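Local coordinates for protein putative sugar ABC transporter (Yersinia enterocolitica subsp. enterocolitica 8081, PDB 5ULB) that probably captures methylthioribose-like sugars as the binding component of an ABC transporter, and here holds both anomers of a selenium-containing analogue, at residues 215-220 / 232-237; 130-135 / 143-148; 270-275 / 280-285; 94-97 / 102-105; 25-30 / 151-156. All coordinates share one frame; numbering follows the deposited sequence.

Contact 1 of 5, residues 215-220 / 232-237; sequences AFTQGA and IKLYSI
No aromatic ring takes part where T217 and A220 meet L234 and S236, so the flat group in play is the carbonyl of I237: S236 OG donates to I237 O (2.9 Å) from above the carbonyl plane, 40° out of it. The rings on these segments are turned to other partners, F216 standing edge-to-face with W213 and Y235 bonding through its OH to D138. Helix 215-220 runs nearly antiparallel to strand 233-237, at 158° with the axes 8.5 Å apart, and the backbones come closest where T217 CA lies 6.5 Å from S236 CA.

The branched end of T217 reaches the strand with both arms. T217 OG1 lies 2.7 Å from S236 OG, hydrogen-bonding distance, and W213 O is a further, weak partner of OG1. The methyl CG2, anti to its own amide nitrogen (chi1 -49° for OG1), touches S236 CB at 3.8 Å and L234 CD1 at 4.0 Å. One turn on, A220 CB rests against the other methyl of L234, CD2, at 4.2 Å. W254 of the adjoining strand packs on both T217 and S236.

This is the helix-to-strand half of the beta-alpha-beta unit 208-211, 214-226, 233-237. Because S236 OG donates to I237 O, its oxygen can accept; the T217 proton may go there or to W213 O, and either way the buried polar pair has partners beside the leucine methyls.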
# COMPACT_ATOMS: atom_id res chain seq x y z
N ALA A 215 -5.23 -2.16 7.89
CA ALA A 215 -6.65 -2.45 8.06
C ALA A 215 -6.88 -3.53 9.06
O ALA A 215 -7.85 -3.48 9.85
CB ALA A 215 -7.26 -2.83 6.69
N PHE A 216 -6.06 -4.56 9.07
CA PHE A 216 -6.11 -5.58 10.08
C PHE A 216 -5.72 -5.02 11.44
O PHE A 216 -6.44 -5.28 12.42
CB PHE A 216 -5.17 -6.76 9.74
CG PHE A 216 -5.47 -7.55 8.49
CD1 PHE A 216 -6.76 -7.80 8.06
CD2 PHE A 216 -4.43 -8.10 7.72
CE1 PHE A 216 -6.99 -8.60 6.96
CE2 PHE A 216 -4.66 -8.88 6.63
CZ PHE A 216 -5.94 -9.13 6.26
N THR A 217 -4.64 -4.29 11.53
CA THR A 217 -4.16 -3.83 12.81
C THR A 217 -5.18 -2.90 13.45
O THR A 217 -5.35 -2.97 14.67
CB THR A 217 -2.83 -3.11 12.63
OG1 THR A 217 -1.98 -3.95 11.83
CG2 THR A 217 -2.17 -2.84 13.97
N GLN A 218 -5.89 -2.08 12.65
CA GLN A 218 -6.92 -1.25 13.24
C GLN A 218 -7.98 -2.09 13.92
O GLN A 218 -8.50 -1.69 15.01
CB GLN A 218 -7.53 -0.39 12.14
CG GLN A 218 -6.67 0.74 11.64
CD GLN A 218 -7.06 1.27 10.27
OE1 GLN A 218 -8.09 0.82 9.66
NE2 GLN A 218 -6.26 2.18 9.75
N GLY A 219 -8.39 -3.17 13.27
CA GLY A 219 -9.39 -4.01 13.93
C GLY A 219 -8.87 -4.69 15.15
O GLY A 219 -9.56 -4.86 16.20
N ALA A 220 -7.61 -5.21 15.09
CA ALA A 220 -7.02 -5.79 16.32
C ALA A 220 -6.94 -4.80 17.42
O ALA A 220 -7.19 -5.17 18.57
CB ALA A 220 -5.67 -6.35 16.00
N ILE A 232 -1.12 -6.79 25.32
CA ILE A 232 -0.60 -7.32 24.04
C ILE A 232 -0.14 -6.20 23.23
O ILE A 232 -0.84 -5.24 22.97
CB ILE A 232 -1.74 -8.12 23.34
CG1 ILE A 232 -2.21 -9.26 24.21
CG2 ILE A 232 -1.29 -8.53 21.97
CD1 ILE A 232 -3.47 -9.97 23.66
N LYS A 233 1.10 -6.31 22.67
CA LYS A 233 1.68 -5.26 21.86
C LYS A 233 1.48 -5.49 20.36
O LYS A 233 1.55 -6.62 19.91
CB LYS A 233 3.17 -5.12 22.22
CG LYS A 233 3.37 -4.71 23.69
CD LYS A 233 2.42 -3.58 24.20
CE LYS A 233 2.57 -3.26 25.69
NZ LYS A 233 1.37 -2.52 26.33
N LEU A 234 1.23 -4.40 19.64
CA LEU A 234 0.95 -4.46 18.23
C LEU A 234 2.10 -3.88 17.36
O LEU A 234 2.61 -2.79 17.69
CB LEU A 234 -0.28 -3.63 17.78
CG LEU A 234 -1.58 -3.94 18.30
CD1 LEU A 234 -2.62 -2.86 17.94
CD2 LEU A 234 -2.01 -5.30 17.76
N TYR A 235 2.44 -4.60 16.30
CA TYR A 235 3.51 -4.20 15.36
C TYR A 235 2.88 -4.30 14.00
O TYR A 235 2.42 -5.35 13.60
CB TYR A 235 4.66 -5.20 15.52
CG TYR A 235 5.30 -5.19 16.89
CD1 TYR A 235 4.71 -5.84 17.94
CD2 TYR A 235 6.43 -4.44 17.17
CE1 TYR A 235 5.24 -5.77 19.22
CE2 TYR A 235 6.97 -4.35 18.42
CZ TYR A 235 6.38 -5.05 19.43
OH TYR A 235 6.86 -4.96 20.71
N SER A 236 2.93 -3.17 13.23
CA SER A 236 2.24 -3.11 11.95
C SER A 236 3.10 -2.68 10.80
O SER A 236 4.06 -1.93 10.92
CB SER A 236 1.03 -2.11 12.13
OG SER A 236 0.05 -2.25 11.10
N ILE A 237 2.58 -3.03 9.63
CA ILE A 237 2.92 -2.45 8.33
C ILE A 237 1.82 -1.45 7.96
O ILE A 237 0.63 -1.64 8.37
CB ILE A 237 3.09 -3.58 7.31
CG1 ILE A 237 4.33 -4.45 7.70
CG2 ILE A 237 3.25 -3.05 5.90
CD1 ILE A 237 4.53 -5.69 6.93

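Contact 2 of 5, residues 130-135 / 143-148; sequences ESFGQL and ANIIKL
F132 presents the CE1-CZ side of its ring to the end of I145, whose CD1 lies 3.5 Å from CE1 and 3.9 Å from CZ. The methyl sits at the ring edge, near the ring plane, and not over either face, and the two side chains run at about a right angle. The conformation of I145 explains the reach: its CG1 takes the crowded position between the backbone N and the carbonyl carbon (chi1 71°), and the rest of that arm is extended, so CD1 projects toward the helix. F132 makes the complementary choice, with CG opposite the amide nitrogen (chi1 -170°), swinging the ring off the helix toward the strand.

Helix 130-135 lies 146° from strand 143-148 in direction, with 11.9 Å between the axes, a gap bridged by side chains alone. In the alpha/beta lobe of this periplasmic-binding-protein fold, helix 124-138 leads directly into strand 143-148 and packs on the sheet it enters. Helix 154-169 shares this layer: Y163 is edge-to-face with F132 and also touches I145, while W210 meets the ring of F132 at an oblique angle.

One turn further along, L135 makes the second contact. Its CD2 does the touching, 4.1 Å from I145 CG2, the other branch of the isoleucine, and 4.3 Å from A143 CB at the start of the strand. On strand 233-237, Y235 borders L135.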
# COMPACT_ATOMS: atom_id res chain seq x y z
N GLU A 130 11.63 -4.97 9.53
CA GLU A 130 11.58 -3.87 10.47
C GLU A 130 10.44 -3.95 11.47
O GLU A 130 10.50 -3.47 12.59
CB GLU A 130 11.56 -2.55 9.71
CG GLU A 130 12.81 -2.27 8.92
CD GLU A 130 14.21 -2.42 9.65
OE1 GLU A 130 14.35 -2.08 10.74
OE2 GLU A 130 15.18 -2.91 8.94
N SER A 131 9.29 -4.51 11.06
CA SER A 131 8.07 -4.56 11.91
C SER A 131 8.09 -5.79 12.79
O SER A 131 8.14 -5.71 14.04
CB SER A 131 6.79 -4.48 11.05
OG SER A 131 6.68 -5.53 10.13
N PHE A 132 8.11 -6.95 12.16
CA PHE A 132 8.24 -8.18 12.86
C PHE A 132 9.59 -8.30 13.60
O PHE A 132 9.67 -8.85 14.69
CB PHE A 132 7.98 -9.42 11.96
CG PHE A 132 7.88 -10.71 12.70
CD1 PHE A 132 6.82 -10.94 13.52
CD2 PHE A 132 8.87 -11.69 12.59
CE1 PHE A 132 6.72 -12.07 14.19
CE2 PHE A 132 8.77 -12.85 13.31
CZ PHE A 132 7.69 -13.01 14.14
N GLY A 133 10.64 -7.78 12.98
CA GLY A 133 11.90 -7.78 13.68
C GLY A 133 11.91 -6.99 14.92
O GLY A 133 12.60 -7.31 15.88
N GLN A 134 11.14 -5.87 14.99
CA GLN A 134 11.01 -5.11 16.25
C GLN A 134 10.34 -5.92 17.27
O GLN A 134 10.71 -5.81 18.45
CB GLN A 134 10.32 -3.79 16.03
CG GLN A 134 10.49 -2.83 17.20
CD GLN A 134 11.92 -2.35 17.43
OE1 GLN A 134 12.63 -1.98 16.43
NE2 GLN A 134 12.37 -2.49 18.62
N LEU A 135 9.35 -6.70 16.90
CA LEU A 135 8.68 -7.61 17.82
C LEU A 135 9.71 -8.58 18.45
O LEU A 135 9.83 -8.85 19.63
CB LEU A 135 7.51 -8.30 17.12
CG LEU A 135 6.56 -9.20 17.91
CD1 LEU A 135 5.36 -9.49 17.03
CD2 LEU A 135 7.19 -10.49 18.32
N ALA A 143 8.07 -15.23 22.27
CA ALA A 143 6.73 -14.61 22.29
C ALA A 143 5.76 -15.56 21.67
O ALA A 143 6.05 -16.23 20.64
CB ALA A 143 6.79 -13.31 21.48
N ASN A 144 4.56 -15.55 22.25
CA ASN A 144 3.35 -16.18 21.60
C ASN A 144 2.64 -15.09 20.81
O ASN A 144 2.28 -14.08 21.43
CB ASN A 144 2.47 -16.77 22.69
CG ASN A 144 3.16 -17.91 23.39
OD1 ASN A 144 3.72 -18.79 22.70
ND2 ASN A 144 3.17 -17.88 24.75
N ILE A 145 2.43 -15.28 19.52
CA ILE A 145 1.91 -14.21 18.64
C ILE A 145 0.68 -14.66 17.91
O ILE A 145 0.48 -15.85 17.64
CB ILE A 145 2.98 -13.67 17.71
CG1 ILE A 145 3.37 -14.63 16.62
CG2 ILE A 145 4.21 -13.24 18.55
CD1 ILE A 145 4.21 -14.03 15.57
N ILE A 146 -0.06 -13.63 17.46
CA ILE A 146 -1.06 -13.81 16.40
C ILE A 146 -0.53 -13.04 15.18
O ILE A 146 -0.06 -11.94 15.34
CB ILE A 146 -2.46 -13.21 16.84
CG1 ILE A 146 -2.89 -13.73 18.20
CG2 ILE A 146 -3.48 -13.48 15.78
CD1 ILE A 146 -2.96 -15.16 18.34
N LYS A 147 -0.73 -13.63 14.00
CA LYS A 147 -0.42 -12.96 12.74
C LYS A 147 -1.77 -12.58 12.09
O LYS A 147 -2.69 -13.35 12.04
CB LYS A 147 0.35 -13.96 11.83
CG LYS A 147 0.60 -13.42 10.41
CD LYS A 147 1.62 -14.23 9.68
CE LYS A 147 1.33 -15.64 9.39
NZ LYS A 147 0.41 -15.86 8.37
N LEU A 148 -1.77 -11.33 11.59
CA LEU A 148 -2.95 -10.85 10.77
C LEU A 148 -2.44 -10.76 9.34
O LEU A 148 -1.51 -10.02 9.03
CB LEU A 148 -3.43 -9.50 11.23
CG LEU A 148 -3.52 -9.28 12.76
CD1 LEU A 148 -3.88 -7.84 13.12
CD2 LEU A 148 -4.50 -10.25 13.40

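Contact 3 of 5, residues 270-275 / 280-285; sequences LRLVAK and EETPAS
K275 and E280 carry the polar part of the contact twice over, once through backbone and once through side chains. The amide E280 N donates to K275 O at 2.9 Å with an N-H...O angle of 160°, a link spanning five residues where helix 262-278 ends. The salt bridge joins K275 NZ to E280 OE1, also 2.9 Å; the ammonium comes from above the carboxylate plane, 37° out of it. A bend at chi3 (64°), continued at chi4, curls the lysine back so that NZ can reach this oxygen. The carboxylate has further partners, W327 through OE2 and S325 through OE1, which would help fix its rotation.

Water extends the network: it accepts from K275 NZ at 2.9 Å and donates to E281 O at 2.7 Å, while K275 CE itself lies 3.4 Å from that carbonyl oxygen.

Apolar contact gathers round T282 CG2, which sits 3.7 Å from K275 CB and 3.9 Å from L272 CD2. The same leucine methyl meets P283 CD at 4.1 Å, the two side chains at about a right angle. The hydroxyl of T282 is turned to K276 NZ.

The segment 280-285 therefore folds back along the helix that precedes it before entering strand 285-294. L272 also packs on T118 and T120 of strand 118-122 and on S104 of strand 102-106, and F323 touches both L272 and P283.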
# COMPACT_ATOMS: atom_id res chain seq x y z
N LEU A 270 1.34 7.15 -11.43
CA LEU A 270 0.87 8.12 -12.43
C LEU A 270 2.03 8.69 -13.20
O LEU A 270 1.96 8.84 -14.40
CB LEU A 270 -0.05 9.16 -11.72
CG LEU A 270 -0.88 10.03 -12.62
CD1 LEU A 270 -0.10 11.15 -13.28
CD2 LEU A 270 -1.76 9.31 -13.55
N ARG A 271 3.08 9.14 -12.48
CA ARG A 271 4.27 9.71 -13.15
C ARG A 271 4.80 8.73 -14.20
O ARG A 271 5.20 9.12 -15.31
CB ARG A 271 5.38 10.02 -12.14
CG ARG A 271 5.05 11.07 -11.15
CD ARG A 271 6.25 11.27 -10.21
NE ARG A 271 5.90 12.09 -9.07
CZ ARG A 271 6.69 12.31 -8.02
NH1 ARG A 271 7.87 11.77 -7.97
NH2 ARG A 271 6.30 13.08 -7.05
N LEU A 272 4.89 7.44 -13.85
CA LEU A 272 5.36 6.43 -14.78
C LEU A 272 4.51 6.32 -16.05
O LEU A 272 5.02 6.27 -17.12
CB LEU A 272 5.51 5.06 -14.07
CG LEU A 272 6.69 4.98 -13.09
CD1 LEU A 272 6.46 3.85 -12.09
CD2 LEU A 272 7.95 4.74 -13.90
N VAL A 273 3.17 6.31 -15.84
CA VAL A 273 2.29 6.30 -17.02
C VAL A 273 2.40 7.54 -17.84
O VAL A 273 2.41 7.48 -19.07
CB VAL A 273 0.86 6.01 -16.56
CG1 VAL A 273 -0.12 6.19 -17.68
CG2 VAL A 273 0.75 4.62 -16.05
N ALA A 274 2.54 8.73 -17.21
CA ALA A 274 2.76 9.92 -17.93
C ALA A 274 4.01 9.88 -18.83
O ALA A 274 3.97 10.28 -19.98
CB ALA A 274 2.84 11.09 -16.99
N LYS A 275 5.11 9.40 -18.26
CA LYS A 275 6.35 9.25 -19.05
C LYS A 275 6.12 8.27 -20.19
O LYS A 275 6.68 8.52 -21.29
CB LYS A 275 7.47 8.81 -18.12
CG LYS A 275 7.97 9.87 -17.19
CD LYS A 275 9.10 9.41 -16.27
CE LYS A 275 10.37 9.03 -16.99
NZ LYS A 275 11.07 10.14 -17.46
N GLU A 280 9.04 8.59 -23.05
CA GLU A 280 10.27 8.64 -22.25
C GLU A 280 10.57 7.30 -21.62
O GLU A 280 9.63 6.59 -21.22
CB GLU A 280 10.17 9.73 -21.19
CG GLU A 280 10.15 11.14 -21.71
CD GLU A 280 10.11 12.21 -20.63
OE1 GLU A 280 9.92 11.94 -19.38
OE2 GLU A 280 10.42 13.33 -20.97
N GLU A 281 11.84 6.94 -21.52
CA GLU A 281 12.23 5.67 -20.94
C GLU A 281 11.73 5.52 -19.53
O GLU A 281 11.82 6.49 -18.75
CB GLU A 281 13.75 5.54 -20.98
CG GLU A 281 14.31 4.28 -20.36
CD GLU A 281 15.84 4.22 -20.35
OE1 GLU A 281 16.49 5.26 -20.70
OE2 GLU A 281 16.33 3.13 -20.04
N THR A 282 11.24 4.35 -19.19
CA THR A 282 10.85 3.96 -17.84
C THR A 282 11.35 2.56 -17.55
O THR A 282 11.55 1.77 -18.43
CB THR A 282 9.29 3.97 -17.71
OG1 THR A 282 8.69 3.17 -18.72
CG2 THR A 282 8.76 5.41 -17.68
N PRO A 283 11.69 2.28 -16.29
CA PRO A 283 12.35 1.04 -15.95
C PRO A 283 11.38 -0.12 -15.92
O PRO A 283 10.15 0.06 -15.80
CB PRO A 283 12.87 1.30 -14.55
CG PRO A 283 11.95 2.30 -13.98
CD PRO A 283 11.54 3.17 -15.14
N ALA A 284 11.87 -1.33 -15.97
CA ALA A 284 11.08 -2.53 -15.85
C ALA A 284 10.45 -2.70 -14.46
O ALA A 284 9.32 -3.19 -14.33
CB ALA A 284 11.95 -3.76 -16.16
N SER A 285 11.17 -2.20 -13.45
CA SER A 285 10.78 -2.42 -12.07
C SER A 285 11.14 -1.17 -11.26
O SER A 285 12.14 -0.51 -11.52
CB SER A 285 11.43 -3.71 -11.46
OG SER A 285 11.01 -4.01 -10.14
O HOH W 1 13.22 8.83 -18.84

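Contact 4 of 5, residues 94-97 / 102-105; sequences KRIV and AVSV
The backbones of helix 94-97 and strand 102-105 draw nearest where V97 CA is 6.8 Å from A102 CA, beside the short turn that joins them, and contact across the gap is made by aliphatic side chains.

V103 is the shared target. Its CG1 sits over its own main chain, flanked by the amide nitrogen and the carbonyl carbon (chi1 51°), and from there is touched by two helix residues. I96 brings its CG2 branch, at 3.8 Å from V103 CB and 4.0 Å from V103 CG1. V97 offers one methyl, CG2, to V103 CG1 at 3.8 Å. Both pairs of side chains cross at about a right angle, so the methyls meet as points of contact and do not lie alongside one another. The CA-CB bonds of I96 and V103 each point at the opposing segment, and both residues are buried.

These elements belong to the beta-alpha-beta unit of strand 78-82, helix 89-98 and strand 102-106. I96 reaches on to I79 of strand 78-82 and to V68 and I72 of helix 61-73, whereas A102 and S104 face helix 262-278 on the opposite side of the sheet.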
# COMPACT_ATOMS: atom_id res chain seq x y z
N LYS A 94 -0.70 -8.11 -20.72
CA LYS A 94 -0.28 -8.28 -22.09
C LYS A 94 -1.34 -7.71 -23.11
O LYS A 94 -1.00 -7.16 -24.17
CB LYS A 94 0.02 -9.73 -22.49
CG LYS A 94 1.29 -10.25 -21.80
CD LYS A 94 1.48 -11.74 -22.11
CE LYS A 94 2.73 -12.20 -21.41
NZ LYS A 94 2.94 -13.61 -21.71
N ARG A 95 -2.63 -7.85 -22.77
CA ARG A 95 -3.69 -7.35 -23.64
C ARG A 95 -3.68 -5.76 -23.61
O ARG A 95 -3.92 -5.10 -24.61
CB ARG A 95 -5.05 -7.92 -23.22
CG ARG A 95 -6.13 -7.76 -24.29
CD ARG A 95 -7.26 -8.83 -24.18
NE ARG A 95 -8.29 -8.30 -23.37
CZ ARG A 95 -9.17 -7.37 -23.74
NH1 ARG A 95 -10.05 -6.93 -22.84
NH2 ARG A 95 -9.19 -6.82 -24.98
N ILE A 96 -3.39 -5.19 -22.45
CA ILE A 96 -3.33 -3.75 -22.33
C ILE A 96 -2.23 -3.28 -23.26
O ILE A 96 -2.42 -2.36 -24.05
CB ILE A 96 -3.01 -3.33 -20.88
CG1 ILE A 96 -4.19 -3.67 -19.94
CG2 ILE A 96 -2.74 -1.82 -20.78
CD1 ILE A 96 -3.90 -3.46 -18.45
N VAL A 97 -1.06 -3.87 -23.14
CA VAL A 97 0.11 -3.48 -23.98
C VAL A 97 -0.20 -3.65 -25.48
O VAL A 97 0.12 -2.80 -26.34
CB VAL A 97 1.35 -4.27 -23.59
CG1 VAL A 97 2.46 -3.98 -24.58
CG2 VAL A 97 1.77 -3.87 -22.19
N ALA A 102 -0.63 2.67 -22.30
CA ALA A 102 0.48 2.76 -21.33
C ALA A 102 0.05 2.15 -20.00
O ALA A 102 -1.10 2.34 -19.56
CB ALA A 102 0.86 4.23 -21.11
N VAL A 103 1.01 1.44 -19.30
CA VAL A 103 0.59 0.73 -18.12
C VAL A 103 1.71 0.67 -17.08
O VAL A 103 2.87 0.36 -17.44
CB VAL A 103 0.01 -0.66 -18.44
CG1 VAL A 103 0.95 -1.47 -19.34
CG2 VAL A 103 -0.44 -1.42 -17.22
N SER A 104 1.33 0.90 -15.82
CA SER A 104 2.18 0.62 -14.69
C SER A 104 1.31 -0.18 -13.70
O SER A 104 0.09 0.07 -13.59
CB SER A 104 2.70 1.90 -14.05
OG SER A 104 3.60 1.69 -13.01
N VAL A 105 1.93 -1.09 -12.92
CA VAL A 105 1.23 -1.85 -11.99
C VAL A 105 1.92 -1.78 -10.63
O VAL A 105 3.11 -1.54 -10.52
CB VAL A 105 0.96 -3.29 -12.40
CG1 VAL A 105 0.21 -3.34 -13.76
CG2 VAL A 105 2.23 -4.13 -12.46

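Contact 5 of 5, residues 25-30 / 151-156; sequences IRNLGS and AGFPPM
N27 and F153 bring the two backbones to their nearest approach, with 9.6 Å between their CA atoms. On one side, R26 ends strand 21-26 and the chain turns through N27, where L28 N makes a weak bond of 3.0 Å to R26 O. On the other, G152 has a positive phi (97°) and F153 takes the N-cap position before the helix that starts at P154.

One ring carbon, F153 CE2, makes the contact. N27 O lies 3.9 Å from it, at the ring edge and near the ring plane; this carbonyl oxygen is buried and has no hydrogen-bond partner in the model, and the ring edge, weakly positive, may offset this a little, although 3.9 Å is long. L28 CD2 approaches the same carbon obliquely at 4.0 Å. The amide of N27 is looser, ND2 being 4.2 Å from CE2 with the amide and ring planes 46° apart. That amide is held by S57 through OD1 and by D61 and Q83 through ND2. The CG of F153 stands opposite its carbonyl carbon (chi1 -69°), which extends the ring toward the loop 27-30, and R85 forms a cation-pi contact with it.

L28, F153, P155 and M156, the last a selenomethionine, all touch the bound seleno-ribofuranose in both anomeric forms. The contact spans the two sides next to the bound sugar, joining the loop after strand 21-26, which leads to helix 32-48, with the start of helix 154-169, consistent with two lobes shut on their ligand.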
# COMPACT_ATOMS: atom_id res chain seq x y z
N ILE A 25 -7.49 0.68 -11.55
CA ILE A 25 -8.31 -0.44 -11.06
C ILE A 25 -7.49 -1.06 -9.93
O ILE A 25 -6.38 -1.57 -10.16
CB ILE A 25 -8.67 -1.42 -12.15
CG1 ILE A 25 -9.30 -0.78 -13.38
CG2 ILE A 25 -9.66 -2.43 -11.52
CD1 ILE A 25 -8.37 -0.36 -14.45
N ARG A 26 -8.09 -1.11 -8.75
CA ARG A 26 -7.44 -1.62 -7.55
C ARG A 26 -8.31 -2.76 -7.00
O ARG A 26 -9.54 -2.62 -6.81
CB ARG A 26 -7.11 -0.56 -6.54
CG ARG A 26 -6.52 -1.03 -5.22
CD ARG A 26 -5.74 0.08 -4.56
NE ARG A 26 -5.43 -0.26 -3.20
CZ ARG A 26 -4.26 -0.02 -2.58
NH1 ARG A 26 -3.11 0.18 -3.25
NH2 ARG A 26 -4.20 -0.25 -1.29
N ASN A 27 -7.68 -3.91 -6.67
CA ASN A 27 -8.36 -5.11 -6.25
C ASN A 27 -8.65 -5.21 -4.77
O ASN A 27 -8.39 -6.25 -4.16
CB ASN A 27 -7.57 -6.32 -6.74
CG ASN A 27 -8.32 -7.60 -6.76
OD1 ASN A 27 -9.55 -7.65 -6.89
ND2 ASN A 27 -7.56 -8.72 -6.76
N LEU A 28 -9.13 -4.09 -4.17
CA LEU A 28 -9.45 -4.01 -2.78
C LEU A 28 -10.71 -3.19 -2.62
O LEU A 28 -11.28 -2.70 -3.62
CB LEU A 28 -8.27 -3.45 -1.94
CG LEU A 28 -7.00 -4.31 -1.91
CD1 LEU A 28 -5.93 -3.54 -1.19
CD2 LEU A 28 -7.28 -5.59 -1.15
N GLY A 29 -11.17 -3.05 -1.38
CA GLY A 29 -12.21 -2.12 -1.01
C GLY A 29 -11.67 -0.80 -0.52
O GLY A 29 -10.53 -0.43 -0.82
N SER A 30 -12.47 -0.07 0.26
CA SER A 30 -12.13 1.27 0.69
C SER A 30 -11.44 1.35 2.03
O SER A 30 -11.76 2.22 2.85
CB SER A 30 -13.37 2.16 0.59
OG SER A 30 -14.42 1.62 1.38
N ALA A 151 -3.88 -14.71 2.42
CA ALA A 151 -3.13 -15.33 1.31
C ALA A 151 -3.46 -14.72 -0.02
O ALA A 151 -4.52 -14.17 -0.25
CB ALA A 151 -3.43 -16.80 1.27
N GLY A 152 -2.52 -14.89 -0.96
CA GLY A 152 -2.81 -14.77 -2.35
C GLY A 152 -2.52 -13.49 -3.04
O GLY A 152 -2.79 -13.41 -4.30
N PHE A 153 -2.19 -12.45 -2.33
CA PHE A 153 -1.80 -11.18 -2.85
C PHE A 153 -0.28 -11.11 -2.90
O PHE A 153 0.36 -11.53 -1.93
CB PHE A 153 -2.35 -10.05 -2.02
CG PHE A 153 -3.85 -9.89 -2.10
CD1 PHE A 153 -4.67 -10.63 -1.25
CD2 PHE A 153 -4.44 -9.00 -2.92
CE1 PHE A 153 -6.06 -10.52 -1.33
CE2 PHE A 153 -5.78 -8.86 -3.01
CZ PHE A 153 -6.58 -9.62 -2.27
N PRO A 154 0.32 -10.51 -3.93
CA PRO A 154 1.78 -10.44 -4.01
C PRO A 154 2.51 -9.90 -2.75
O PRO A 154 3.45 -10.59 -2.26
CB PRO A 154 2.06 -9.69 -5.27
CG PRO A 154 0.86 -10.02 -6.13
CD PRO A 154 -0.31 -10.10 -5.22
N PRO A 155 2.07 -8.80 -2.19
CA PRO A 155 2.76 -8.33 -0.99
C PRO A 155 2.62 -9.31 0.15
O PRO A 155 3.56 -9.43 0.99
CB PRO A 155 2.05 -7.01 -0.69
CG PRO A 155 0.70 -7.09 -1.41
CD PRO A 155 1.06 -7.80 -2.62
N MSE A 156 1.47 -9.94 0.26
CA MSE A 156 1.24 -10.88 1.35
C MSE A 156 2.15 -12.07 1.19
O MSE A 156 2.69 -12.59 2.22
CB MSE A 156 -0.22 -11.28 1.42
CG MSE A 156 -1.14 -10.14 1.85
SE MSE A 156 -0.92 -9.79 3.70
CE MSE A 156 -1.61 -7.96 3.76

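Contacts 1 and 2 lie in one lobe, their centres 10 Å apart and in touch through F216 and L148 among others; contacts 3 and 4 lie in the other, 12 Å apart and meeting through L272, V273 and S104. Between these pairs the centres are 34 to 36 Å apart, on opposite sides of the chain's centre. Contact 5 is about 9 Å from that centre. Along the sequence it closes a loop that encloses contacts 4 and 2, followed by contacts 1 and 3. Contacts 1 and 2 use strands of one lobe and contact 4 a strand of the other, in a strand order that continues between lobes. Contacts 1 to 4 are each local to a lobe; contact 5 joins the two beside the sugar.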